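Local coordinates for glyoxalase family protein (Listeria monocytogenes, PDB 2P7M) that catalyses the hydration of the antibiotic fosfomycin, conferring resistance to it, and probably uses a manganese ion as cofactor, at the interface of chains A and B. Residues are numbered along the deposited sequence; one frame, centred on the assembly and turned at random. Chains: chain A/B, Glyoxalase family protein.

The interface of chains A and B. Residues chain A 124, 127-128, 131; chain B 31-32, 46, 48, 53.
A:Leu124 hides the largest surface of the residues at this patch, 89 Å², where the C-terminal helix of chain A lies against a sheet of chain B. Its CG stands anti to the backbone N (chi1 169°). CD1 sits over the face of the B:Trp53 indole, 3.9 Å from the centroid of the six-membered ring and equally over the five-membered one, a CH-pi contact spanning the shared bond. CD2 turns toward the aliphatic tips of B:Ile31, 3.9 Å from its CD1, and B:Leu48. One turn on, A:Leu128 crosses B:Tyr32 obliquely, its CD2 3.7 Å from the ring-bearing CB.

Aromatic groups line the chain B side. B:Phe46 is sandwiched within its own chain, B:Tyr32 CD2 over the centre of one face and B:Trp53 NE1 above the rim of the other, which should hold the ring's tilt. Its edge faces A:Arg127, with CE1 3.7 Å from the aliphatic CG. Beyond, the CD1 edge of B:Tyr32 appears to meet the face of the poorly ordered A:Tyr131.

The polar link comes from A:Arg127. With its chain bent at chi2 (52°), one guanidinium face, near its rim, receives the CZ edge of B:Phe46, the planes 89° apart, and NH2 donates a long, bent hydrogen bond to the phenol OH of B:Tyr32 (3.3 Å, 137° at H). The oxygen lies out of the guanidinium plane, so this bond is likely a modest tether.

Helix 124-130 of chain A thus packs on strands 29-36, 41-49 and 52-58 of chain B. The patch belongs to a two-fold interface between two copies of the protein, probably the family's usual homodimer, and has a twin with the chains exchanged; its centre lies about 9 Å from B:Glu44, the probable proton acceptor.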
ATOM      1  N   LEU A 124       1.246  -2.031  16.292  1.00 29.91           N
ATOM      2  CA  LEU A 124       0.814  -0.643  16.390  1.00 37.29           C
ATOM      3  C   LEU A 124       0.719  -0.268  17.866  1.00 36.90           C
ATOM      4  O   LEU A 124       1.144   0.813  18.274  1.00 35.17           O
ATOM      5  CB  LEU A 124      -0.560  -0.469  15.728  1.00 33.98           C
ATOM      6  CG  LEU A 124      -1.299   0.861  15.951  1.00 35.47           C
ATOM      7  CD1 LEU A 124      -0.437   2.034  15.465  1.00 40.76           C
ATOM      8  CD2 LEU A 124      -2.645   0.834  15.219  1.00 37.39           C
ATOM      9  N   ARG A 127       3.932   0.503  19.542  1.00 50.19           N
ATOM     10  CA  ARG A 127       4.367   1.793  19.030  1.00 52.83           C
ATOM     11  C   ARG A 127       3.650   2.971  19.694  1.00 49.94           C
ATOM     12  O   ARG A 127       4.278   3.975  20.018  1.00 54.38           O
ATOM     13  CB  ARG A 127       4.171   1.832  17.509  1.00 53.98           C
ATOM     14  CG  ARG A 127       4.766   3.052  16.854  1.00 52.14           C
ATOM     15  CD  ARG A 127       6.216   3.227  17.265  1.00 49.69           C
ATOM     16  NE  ARG A 127       6.707   4.545  16.886  1.00 48.28           N
ATOM     17  CZ  ARG A 127       7.054   4.883  15.648  1.00 55.07           C
ATOM     18  NH1 ARG A 127       6.975   3.989  14.668  1.00 48.97           N
ATOM     19  NH2 ARG A 127       7.463   6.121  15.391  1.00 41.50           N
ATOM     20  N   LEU A 128       2.343   2.844  19.904  1.00 47.22           N
ATOM     21  CA  LEU A 128       1.556   3.905  20.530  1.00 45.57           C
ATOM     22  C   LEU A 128       1.693   3.918  22.055  1.00 51.51           C
ATOM     23  O   LEU A 128       1.534   4.961  22.685  1.00 47.99           O
ATOM     24  CB  LEU A 128       0.071   3.745  20.183  1.00 45.51           C
ATOM     25  CG  LEU A 128      -0.357   3.676  18.716  1.00 40.16           C
ATOM     26  CD1 LEU A 128      -1.851   3.380  18.639  1.00 34.92           C
ATOM     27  CD2 LEU A 128      -0.027   4.987  18.016  1.00 43.36           C
ATOM     28  N   TYR A 131       4.472   6.235  23.129  1.00 82.16           N
ATOM     29  CA  TYR A 131       3.953   7.487  22.591  1.00 84.88           C
ATOM     30  C   TYR A 131       3.129   8.284  23.599  1.00 86.68           C
ATOM     31  O   TYR A 131       3.484   9.459  23.844  1.00 84.47           O
ATOM     32  CB  TYR A 131       3.122   7.168  21.339  1.00 85.07           C
ATOM     33  CG  TYR A 131       1.930   8.067  21.099  1.00 82.76           C
ATOM     34  CD1 TYR A 131       2.091   9.429  20.863  1.00 80.78           C
ATOM     35  CD2 TYR A 131       0.638   7.541  21.080  1.00 80.62           C
ATOM     36  CE1 TYR A 131       0.996  10.244  20.614  1.00 84.38           C
ATOM     37  CE2 TYR A 131      -0.463   8.348  20.831  1.00 81.32           C
ATOM     38  CZ  TYR A 131      -0.278   9.698  20.597  1.00 83.23           C
ATOM     39  OH  TYR A 131      -1.367  10.501  20.343  1.00 85.13           O
TER
ATOM     40  N   ILE B  31      -4.242   8.978  14.829  1.00 34.24           N
ATOM     41  CA  ILE B  31      -4.000   8.352  16.130  1.00 38.37           C
ATOM     42  C   ILE B  31      -2.572   8.555  16.620  1.00 39.58           C
ATOM     43  O   ILE B  31      -2.221   8.155  17.732  1.00 37.84           O
ATOM     44  CB  ILE B  31      -4.244   6.830  16.067  1.00 40.04           C
ATOM     45  CG1 ILE B  31      -3.373   6.227  14.955  1.00 43.30           C
ATOM     46  CG2 ILE B  31      -5.719   6.540  15.826  1.00 37.62           C
ATOM     47  CD1 ILE B  31      -3.343   4.709  14.934  1.00 39.97           C
ATOM     48  N   TYR B  32      -1.744   9.176  15.792  1.00 36.48           N
ATOM     49  CA  TYR B  32      -0.354   9.390  16.155  1.00 36.78           C
ATOM     50  C   TYR B  32       0.274  10.471  15.304  1.00 37.91           C
ATOM     51  O   TYR B  32      -0.025  10.598  14.115  1.00 36.72           O
ATOM     52  CB  TYR B  32       0.439   8.093  15.976  1.00 39.75           C
ATOM     53  CG  TYR B  32       1.915   8.202  16.293  1.00 41.01           C
ATOM     54  CD1 TYR B  32       2.388   7.998  17.591  1.00 42.18           C
ATOM     55  CD2 TYR B  32       2.848   8.492  15.290  1.00 34.78           C
ATOM     56  CE1 TYR B  32       3.755   8.072  17.888  1.00 41.67           C
ATOM     57  CE2 TYR B  32       4.217   8.572  15.578  1.00 42.93           C
ATOM     58  CZ  TYR B  32       4.663   8.361  16.879  1.00 49.82           C
ATOM     59  OH  TYR B  32       6.009   8.444  17.173  1.00 48.56           O
ATOM     60  N   PHE B  46       0.111   8.716  11.868  1.00 31.56           N
ATOM     61  CA  PHE B  46      -0.541   7.429  11.685  1.00 27.88           C
ATOM     62  C   PHE B  46      -2.033   7.703  11.645  1.00 24.66           C
ATOM     63  O   PHE B  46      -2.537   8.520  12.416  1.00 29.50           O
ATOM     64  CB  PHE B  46      -0.268   6.482  12.864  1.00 34.81           C
ATOM     65  CG  PHE B  46       1.174   6.077  13.028  1.00 36.70           C
ATOM     66  CD1 PHE B  46       1.571   5.356  14.152  1.00 42.83           C
ATOM     67  CD2 PHE B  46       2.135   6.417  12.076  1.00 43.09           C
ATOM     68  CE1 PHE B  46       2.903   4.981  14.332  1.00 39.23           C
ATOM     69  CE2 PHE B  46       3.466   6.049  12.244  1.00 41.42           C
ATOM     70  CZ  PHE B  46       3.851   5.331  13.374  1.00 45.95           C
ATOM     71  N   LEU B  48      -6.060   5.670  10.947  1.00 34.51           N
ATOM     72  CA  LEU B  48      -6.781   4.412  10.850  1.00 34.79           C
ATOM     73  C   LEU B  48      -7.912   4.650   9.856  1.00 31.65           C
ATOM     74  O   LEU B  48      -8.728   5.558  10.021  1.00 33.77           O
ATOM     75  CB  LEU B  48      -7.361   3.977  12.205  1.00 36.09           C
ATOM     76  CG  LEU B  48      -6.384   3.466  13.267  1.00 47.25           C
ATOM     77  CD1 LEU B  48      -7.161   3.068  14.524  1.00 44.60           C
ATOM     78  CD2 LEU B  48      -5.607   2.265  12.725  1.00 45.23           C
ATOM     79  N   TRP B  53      -3.946   0.503   9.209  1.00 32.63           N
ATOM     80  CA  TRP B  53      -2.919   1.407   9.695  1.00 34.23           C
ATOM     81  C   TRP B  53      -2.219   2.069   8.503  1.00 37.03           C
ATOM     82  O   TRP B  53      -1.552   1.399   7.710  1.00 34.15           O
ATOM     83  CB  TRP B  53      -1.921   0.613  10.545  1.00 34.66           C
ATOM     84  CG  TRP B  53      -0.770   1.394  11.144  1.00 38.23           C
ATOM     85  CD1 TRP B  53      -0.628   2.756  11.203  1.00 41.85           C
ATOM     86  CD2 TRP B  53       0.381   0.845  11.808  1.00 43.84           C
ATOM     87  NE1 TRP B  53       0.539   3.083  11.860  1.00 42.43           N
ATOM     88  CE2 TRP B  53       1.176   1.932  12.242  1.00 41.76           C
ATOM     89  CE3 TRP B  53       0.816  -0.463  12.077  1.00 38.84           C
ATOM     90  CZ2 TRP B  53       2.381   1.751  12.933  1.00 42.40           C
ATOM     91  CZ3 TRP B  53       2.016  -0.642  12.765  1.00 36.89           C
ATOM     92  CH2 TRP B  53       2.783   0.460  13.184  1.00 40.98           C
TER